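Local coordinates for dinoflagellate luciferase (Lingulodinium polyedrum, PDB 1VPR), which catalyses the oxidation of dinoflagellate luciferin by molecular oxygen with emission of blue light, this chain being one of three homologous luciferase domains, at residues Phe54-Gly57 and Phe58-Leu61; Cys107-Asn110 and Phe111-Cys115; Asn191-Val194 and Ala195-His199. One frame throughout, in Å; residues are numbered along the deposited sequence.

Along the chain the three contacts follow in series, each within one continuous run, and none nests in or crosses another. Contact 1 closes the turn between strand 52-54 and helix 57-65 in the N-terminal helical bundle domain. Contact 2, a tight turn at helix 107-111, comes next, on the other side of the molecular centre, with its centre about 37 Å from that of contact 1, and packs on strands 259-266 and 271-282. Contact 3 covers the last turns of helix 187-197 before strand 206-212. Contacts 1 and 3 meet directly: F58 CE2 lies 3.8 Å from I193 CG2, joining the bundle to the helix pair of the catalytic domain.

Contact 1. Residues Phe54-Gly57 and Phe58-Leu61; sequences FESG and FHYL
S56 and H59 meet at the N-terminus of helix 57-65, where S56 is the N-cap and the chain turns from strand 52-54 into the helical bundle domain. The tightly packed part is aromatic: Y60 presents an edge to the face of F54 in a T-shaped pair, with ring planes 84° apart and Y60 CD1 3.7 Å from F54 CZ. Y60 CB also lies over the F54 ring in a CH-pi contact. Because Y60 CG is anti to its backbone N (chi1 174°), the phenol is carried back beside F54, and its buried hydroxyl is satisfied beyond the turn by H34 and N28. M47 and V49 of strand 47-49 pack against both rings.

The E55 side is looser and turned to solvent. E55 CB lies over the centre of the H59 imidazole, 3.7 Å from the ring centroid, while the extended chain brings OE1 within 3.3 Å of H59 NE2 at an angle too poor for a hydrogen bond. The imidazole is fixed instead at its edge, by buried S56: OG lies in the ring plane and makes a short 2.5 Å hydrogen bond to H59 ND1. H59 is one of the N-terminal histidines on which the pH response of this luciferase is thought to rest, and a protonation change would probably be felt at this bond. The first helical turn is held more loosely by S56 O, which receives weak bonds from the amides of H59 and Y60. Regular helix geometry is reached one residue later, where L61 N donates to G57 O over 3.0 Å, nearly straight at 163°.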
loop_
_atom_site.group_PDB
_atom_site.type_symbol
_atom_site.label_atom_id
_atom_site.label_comp_id
_atom_site.label_asym_id
_atom_site.label_seq_id
_atom_site.Cartn_x
_atom_site.Cartn_y
_atom_site.Cartn_z
ATOM N N PHE A 54 15.643 14.858 -14.165
ATOM C CA PHE A 54 15.939 14.403 -12.819
ATOM C C PHE A 54 17.265 13.676 -12.833
ATOM O O PHE A 54 17.527 12.869 -13.729
ATOM C CB PHE A 54 14.825 13.478 -12.302
ATOM C CG PHE A 54 13.535 14.193 -12.011
ATOM C CD1 PHE A 54 12.673 14.554 -13.043
ATOM C CD2 PHE A 54 13.215 14.566 -10.709
ATOM C CE1 PHE A 54 11.518 15.279 -12.784
ATOM C CE2 PHE A 54 12.056 15.297 -10.438
ATOM C CZ PHE A 54 11.205 15.655 -11.482
ATOM N N GLU A 55 18.104 13.972 -11.844
ATOM C CA GLU A 55 19.413 13.348 -11.741
ATOM C C GLU A 55 19.239 11.840 -11.862
ATOM O O GLU A 55 20.065 11.153 -12.481
ATOM C CB GLU A 55 20.059 13.699 -10.396
ATOM C CG GLU A 55 21.567 13.488 -10.338
ATOM C CD GLU A 55 22.146 13.687 -8.931
ATOM O OE1 GLU A 55 21.758 14.663 -8.239
ATOM O OE2 GLU A 55 23.003 12.868 -8.526
ATOM N N SER A 56 18.160 11.324 -11.270
ATOM C CA SER A 56 17.888 9.893 -11.332
ATOM C C SER A 56 16.411 9.615 -11.106
ATOM O O SER A 56 15.657 10.501 -10.724
ATOM C CB SER A 56 18.697 9.139 -10.270
ATOM O OG SER A 56 18.159 9.348 -8.965
ATOM N N GLY A 57 16.004 8.376 -11.344
ATOM C CA GLY A 57 14.620 8.020 -11.114
ATOM C C GLY A 57 14.312 8.148 -9.631
ATOM O O GLY A 57 13.187 8.479 -9.245
ATOM N N PHE A 58 15.308 7.869 -8.792
ATOM C CA PHE A 58 15.127 7.972 -7.351
ATOM C C PHE A 58 14.812 9.408 -6.969
ATOM O O PHE A 58 14.011 9.641 -6.069
ATOM C CB PHE A 58 16.378 7.501 -6.605
ATOM C CG PHE A 58 16.562 6.002 -6.612
ATOM C CD1 PHE A 58 17.637 5.424 -7.276
ATOM C CD2 PHE A 58 15.672 5.178 -5.940
ATOM C CE1 PHE A 58 17.823 4.046 -7.270
ATOM C CE2 PHE A 58 15.841 3.792 -5.923
ATOM C CZ PHE A 58 16.919 3.222 -6.587
ATOM N N HIS A 59 15.443 10.372 -7.644
ATOM C CA HIS A 59 15.182 11.777 -7.357
ATOM C C HIS A 59 13.742 12.137 -7.702
ATOM O O HIS A 59 13.139 13.007 -7.063
ATOM C CB HIS A 59 16.130 12.684 -8.135
ATOM C CG HIS A 59 17.530 12.659 -7.619
ATOM N ND1 HIS A 59 18.360 11.569 -7.780
ATOM C CD2 HIS A 59 18.219 13.553 -6.874
ATOM C CE1 HIS A 59 19.498 11.795 -7.148
ATOM N NE2 HIS A 59 19.437 12.992 -6.590
ATOM N N TYR A 60 13.194 11.479 -8.720
ATOM C CA TYR A 60 11.815 11.740 -9.118
ATOM C C TYR A 60 10.898 11.186 -8.018
ATOM O O TYR A 60 9.940 11.838 -7.591
ATOM C CB TYR A 60 11.505 11.043 -10.438
ATOM C CG TYR A 60 10.049 11.137 -10.849
ATOM C CD1 TYR A 60 9.486 12.352 -11.255
ATOM C CD2 TYR A 60 9.238 9.993 -10.856
ATOM C CE1 TYR A 60 8.146 12.418 -11.663
ATOM C CE2 TYR A 60 7.907 10.046 -11.268
ATOM C CZ TYR A 60 7.367 11.254 -11.666
ATOM O OH TYR A 60 6.048 11.297 -12.061
ATOM N N LEU A 61 11.196 9.972 -7.573
ATOM C CA LEU A 61 10.409 9.343 -6.519
ATOM C C LEU A 61 10.445 10.194 -5.244
ATOM O O LEU A 61 9.430 10.349 -4.564
ATOM C CB LEU A 61 10.940 7.932 -6.227
ATOM C CG LEU A 61 10.796 6.904 -7.345
ATOM C CD1 LEU A 61 11.213 5.544 -6.804
ATOM C CD2 LEU A 61 9.352 6.875 -7.857
#

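Contact 2. Residues Cys107-Asn110 and Phe111-Cys115; sequences CFNN and FQDPC
The F111 ring has the C107 carbonyl oxygen over one face, offset toward its rim, while C107 SG approaches obliquely, 3.6 Å from CE2 of F111, as a sulfur-aromatic contact. The N109 amide and D113 carboxylate planes stand 84° apart; N109 ND2 donates in its own amide plane to D113 OD2, 2.7 Å away, on the syn side of that oxygen. Phi and psi are positive from F108 to F111, which makes this a short left-handed helical turn. It is closed by F111 N on C107 O (3.0 Å) and D113 N on F108 O (3.1 Å). Q112 grips N109 O twice, through its backbone N and through NE2 (3.0 Å), from opposite faces of the carbonyl. With an alanine in place of D113 the carboxylate is gone, and the N109 amide would probably lose its mate and be set free to turn.

The exposed amides of N109 and Q112 lie on the outer side, whereas C107 and F108 pack on strand 259-266. R274 of strand 271-282 makes a cation-pi contact with F108 and binds the carbonyls of F111 and D113, fastening the turn to the barrel.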
loop_
_atom_site.group_PDB
_atom_site.type_symbol
_atom_site.label_atom_id
_atom_site.label_comp_id
_atom_site.label_asym_id
_atom_site.label_seq_id
_atom_site.Cartn_x
_atom_site.Cartn_y
_atom_site.Cartn_z
ATOM N N CYS A 107 0.135 -11.185 13.848
ATOM C CA CYS A 107 -0.751 -12.015 13.043
ATOM C C CYS A 107 -0.044 -13.244 12.518
ATOM O O CYS A 107 1.186 -13.334 12.549
ATOM C CB CYS A 107 -1.286 -11.201 11.852
ATOM S SG CYS A 107 0.066 -10.513 10.815
ATOM N N PHE A 108 -0.842 -14.186 12.030
ATOM C CA PHE A 108 -0.350 -15.450 11.462
ATOM C C PHE A 108 0.545 -16.199 12.455
ATOM O O PHE A 108 1.480 -16.888 12.054
ATOM C CB PHE A 108 0.428 -15.195 10.163
ATOM C CG PHE A 108 -0.441 -14.776 8.993
ATOM C CD1 PHE A 108 -0.578 -13.435 8.662
ATOM C CD2 PHE A 108 -1.127 -15.734 8.233
ATOM C CE1 PHE A 108 -1.388 -13.039 7.589
ATOM C CE2 PHE A 108 -1.943 -15.348 7.156
ATOM C CZ PHE A 108 -2.071 -13.990 6.836
ATOM N N ASN A 109 0.233 -16.065 13.743
ATOM C CA ASN A 109 1.021 -16.695 14.804
ATOM C C ASN A 109 2.462 -16.219 14.700
ATOM O O ASN A 109 3.396 -17.018 14.691
ATOM C CB ASN A 109 0.950 -18.218 14.688
ATOM C CG ASN A 109 -0.402 -18.745 15.102
ATOM O OD1 ASN A 109 -0.913 -18.381 16.170
ATOM N ND2 ASN A 109 -1.000 -19.596 14.270
ATOM N N ASN A 110 2.616 -14.896 14.618
ATOM C CA ASN A 110 3.912 -14.254 14.484
ATOM C C ASN A 110 4.580 -14.698 13.213
ATOM O O ASN A 110 5.800 -14.935 13.173
ATOM C CB ASN A 110 4.803 -14.564 15.668
ATOM C CG ASN A 110 4.293 -13.958 16.923
ATOM O OD1 ASN A 110 4.108 -12.736 17.006
ATOM N ND2 ASN A 110 4.040 -14.800 17.925
ATOM N N PHE A 111 3.759 -14.792 12.172
ATOM C CA PHE A 111 4.193 -15.197 10.860
ATOM C C PHE A 111 4.766 -16.620 10.794
ATOM O O PHE A 111 5.404 -16.982 9.802
ATOM C CB PHE A 111 5.203 -14.173 10.332
ATOM C CG PHE A 111 4.635 -12.770 10.222
ATOM C CD1 PHE A 111 5.103 -11.747 11.033
ATOM C CD2 PHE A 111 3.658 -12.479 9.280
ATOM C CE1 PHE A 111 4.612 -10.435 10.899
ATOM C CE2 PHE A 111 3.155 -11.164 9.139
ATOM C CZ PHE A 111 3.643 -10.147 9.953
ATOM N N GLN A 112 4.513 -17.428 11.825
ATOM C CA GLN A 112 5.019 -18.813 11.829
ATOM C C GLN A 112 4.086 -19.748 11.065
ATOM O O GLN A 112 4.441 -20.881 10.763
ATOM C CB GLN A 112 5.194 -19.322 13.259
ATOM C CG GLN A 112 6.176 -18.503 14.074
ATOM C CD GLN A 112 6.293 -19.009 15.491
ATOM O OE1 GLN A 112 7.255 -19.694 15.834
ATOM N NE2 GLN A 112 5.307 -18.691 16.320
ATOM N N ASP A 113 2.882 -19.273 10.764
ATOM C CA ASP A 113 1.932 -20.067 9.999
ATOM C C ASP A 113 2.577 -20.360 8.651
ATOM O O ASP A 113 3.308 -19.516 8.098
ATOM C CB ASP A 113 0.635 -19.277 9.796
ATOM C CG ASP A 113 -0.265 -19.319 11.017
ATOM O OD1 ASP A 113 -1.133 -18.432 11.166
ATOM O OD2 ASP A 113 -0.107 -20.259 11.830
ATOM N N PRO A 114 2.325 -21.560 8.095
ATOM C CA PRO A 114 2.898 -21.948 6.801
ATOM C C PRO A 114 2.473 -20.948 5.716
ATOM O O PRO A 114 1.276 -20.711 5.503
ATOM C CB PRO A 114 2.309 -23.344 6.550
ATOM C CG PRO A 114 1.898 -23.809 7.891
ATOM C CD PRO A 114 1.380 -22.583 8.574
ATOM N N CYS A 115 3.455 -20.371 5.043
ATOM C CA CYS A 115 3.190 -19.389 4.000
ATOM C C CYS A 115 3.204 -19.992 2.593
ATOM O O CYS A 115 4.149 -20.666 2.208
ATOM C CB CYS A 115 4.233 -18.274 4.080
ATOM S SG CYS A 115 3.885 -16.883 2.983
#

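Contact 3. Residues Asn191-Val194 and Ala195-His199; sequences NKIV and ADTDH
K192 crosses D196, one helical turn further on, at a slant, its CG 3.4 Å from OD1 of D196 and its ammonium group curling over to the same oxygen. The lysine chain runs extended from the backbone and bends only at its last torsion (chi4 -71°), which brings NZ to 2.6 Å from D196 OD1, on the syn lone pair of the carboxylate. This salt bridge between residues four apart sits on the exposed side of helix 187-197, above the backbone bond from D196 N to K192 O.

Toward the end of the helix a second side chain takes over. T197 OG1, placed between the backbone N and the carbonyl carbon (chi1 62°), folds back and donates to I193 O over 2.8 Å. The backbone N of T197 reaches that same oxygen over 3.1 Å from the opposite face of its plane. The buried hydroxyl is thus tied to the helix, and it has a further partner in Q172 NE2. T197 also packs on F175, and I193 on A179, both of the neighbouring helix 172-181.

Beyond this point the regular pattern gives way. V194 O lies close to D198 N, but the angle is too poor for a bond, and a water sits 2.9 Å from V194 O, placed to donate to it. The D198 carboxylate bonds through OD1 to S244, while its OD2 receives H199 N from above the carboxylate plane, at 2.9 Å. H199 in turn hydrogen-bonds through NE2 to E266 of barrel strand 259-266.

A threonine hydroxyl on the preceding turn's carbonyl is a familiar helical feature; here it belongs to the helix-turn-helix between the first two barrel strands, 163-169 and 206-212, as in fatty acid-binding proteins of the calycin superfamily.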
loop_
_atom_site.group_PDB
_atom_site.type_symbol
_atom_site.label_atom_id
_atom_site.label_comp_id
_atom_site.label_asym_id
_atom_site.label_seq_id
_atom_site.Cartn_x
_atom_site.Cartn_y
_atom_site.Cartn_z
ATOM N N ASN A 191 18.095 -1.757 -8.717
ATOM C CA ASN A 191 17.074 -2.792 -8.781
ATOM C C ASN A 191 16.779 -3.406 -7.412
ATOM O O ASN A 191 15.631 -3.704 -7.099
ATOM C CB ASN A 191 17.501 -3.909 -9.741
ATOM C CG ASN A 191 17.403 -3.503 -11.207
ATOM O OD1 ASN A 191 17.754 -4.292 -12.102
ATOM N ND2 ASN A 191 16.926 -2.282 -11.467
ATOM N N LYS A 192 17.810 -3.613 -6.602
ATOM C CA LYS A 192 17.603 -4.207 -5.290
ATOM C C LYS A 192 16.909 -3.240 -4.334
ATOM O O LYS A 192 16.104 -3.657 -3.497
ATOM C CB LYS A 192 18.930 -4.639 -4.678
ATOM C CG LYS A 192 18.763 -5.314 -3.341
ATOM C CD LYS A 192 20.082 -5.785 -2.801
ATOM C CE LYS A 192 19.884 -6.918 -1.812
ATOM N NZ LYS A 192 19.282 -6.475 -0.545
ATOM N N ILE A 193 17.237 -1.960 -4.442
ATOM C CA ILE A 193 16.629 -0.958 -3.571
ATOM C C ILE A 193 15.137 -0.887 -3.863
ATOM O O ILE A 193 14.321 -0.866 -2.959
ATOM C CB ILE A 193 17.238 0.434 -3.789
ATOM C CG1 ILE A 193 18.690 0.441 -3.307
ATOM C CG2 ILE A 193 16.429 1.478 -3.010
ATOM C CD1 ILE A 193 19.468 1.654 -3.759
ATOM N N VAL A 194 14.796 -0.863 -5.141
ATOM C CA VAL A 194 13.401 -0.818 -5.550
ATOM C C VAL A 194 12.657 -2.036 -5.023
ATOM O O VAL A 194 11.602 -1.910 -4.383
ATOM C CB VAL A 194 13.290 -0.795 -7.095
ATOM C CG1 VAL A 194 11.835 -0.985 -7.527
ATOM C CG2 VAL A 194 13.830 0.529 -7.620
ATOM N N ALA A 195 13.209 -3.220 -5.273
ATOM C CA ALA A 195 12.568 -4.453 -4.832
ATOM C C ALA A 195 12.455 -4.593 -3.318
ATOM O O ALA A 195 11.423 -5.049 -2.805
ATOM C CB ALA A 195 13.312 -5.660 -5.399
ATOM N N ASP A 196 13.511 -4.228 -2.590
ATOM C CA ASP A 196 13.479 -4.359 -1.134
ATOM C C ASP A 196 12.546 -3.379 -0.427
ATOM O O ASP A 196 11.998 -3.702 0.625
ATOM C CB ASP A 196 14.885 -4.226 -0.551
ATOM C CG ASP A 196 15.751 -5.462 -0.807
ATOM O OD1 ASP A 196 16.962 -5.410 -0.487
ATOM O OD2 ASP A 196 15.226 -6.475 -1.313
ATOM N N THR A 197 12.357 -2.192 -0.997
ATOM C CA THR A 197 11.471 -1.201 -0.384
ATOM C C THR A 197 10.108 -1.156 -1.072
ATOM O O THR A 197 9.252 -0.360 -0.693
ATOM C CB THR A 197 12.081 0.218 -0.449
ATOM O OG1 THR A 197 12.244 0.606 -1.815
ATOM C CG2 THR A 197 13.435 0.238 0.229
ATOM N N ASP A 198 9.868 -2.039 -2.034
ATOM C CA ASP A 198 8.608 -1.983 -2.779
ATOM C C ASP A 198 7.371 -2.172 -1.916
ATOM O O ASP A 198 7.392 -2.830 -0.860
ATOM C CB ASP A 198 8.596 -2.990 -3.952
ATOM C CG ASP A 198 7.770 -2.496 -5.160
ATOM O OD1 ASP A 198 7.634 -3.241 -6.165
ATOM O OD2 ASP A 198 7.257 -1.354 -5.125
ATOM N N HIS A 199 6.295 -1.563 -2.396
ATOM C CA HIS A 199 4.997 -1.589 -1.764
ATOM C C HIS A 199 4.981 -1.505 -0.247
ATOM O O HIS A 199 5.522 -0.554 0.308
ATOM C CB HIS A 199 4.142 -2.771 -2.294
ATOM C CG HIS A 199 4.803 -4.115 -2.227
ATOM N ND1 HIS A 199 4.756 -4.911 -1.103
ATOM C CD2 HIS A 199 5.507 -4.809 -3.154
ATOM C CE1 HIS A 199 5.405 -6.040 -1.340
ATOM N NE2 HIS A 199 5.870 -6.000 -2.578
HETATM O O HOH W 1 10.064 0.591 -4.511
#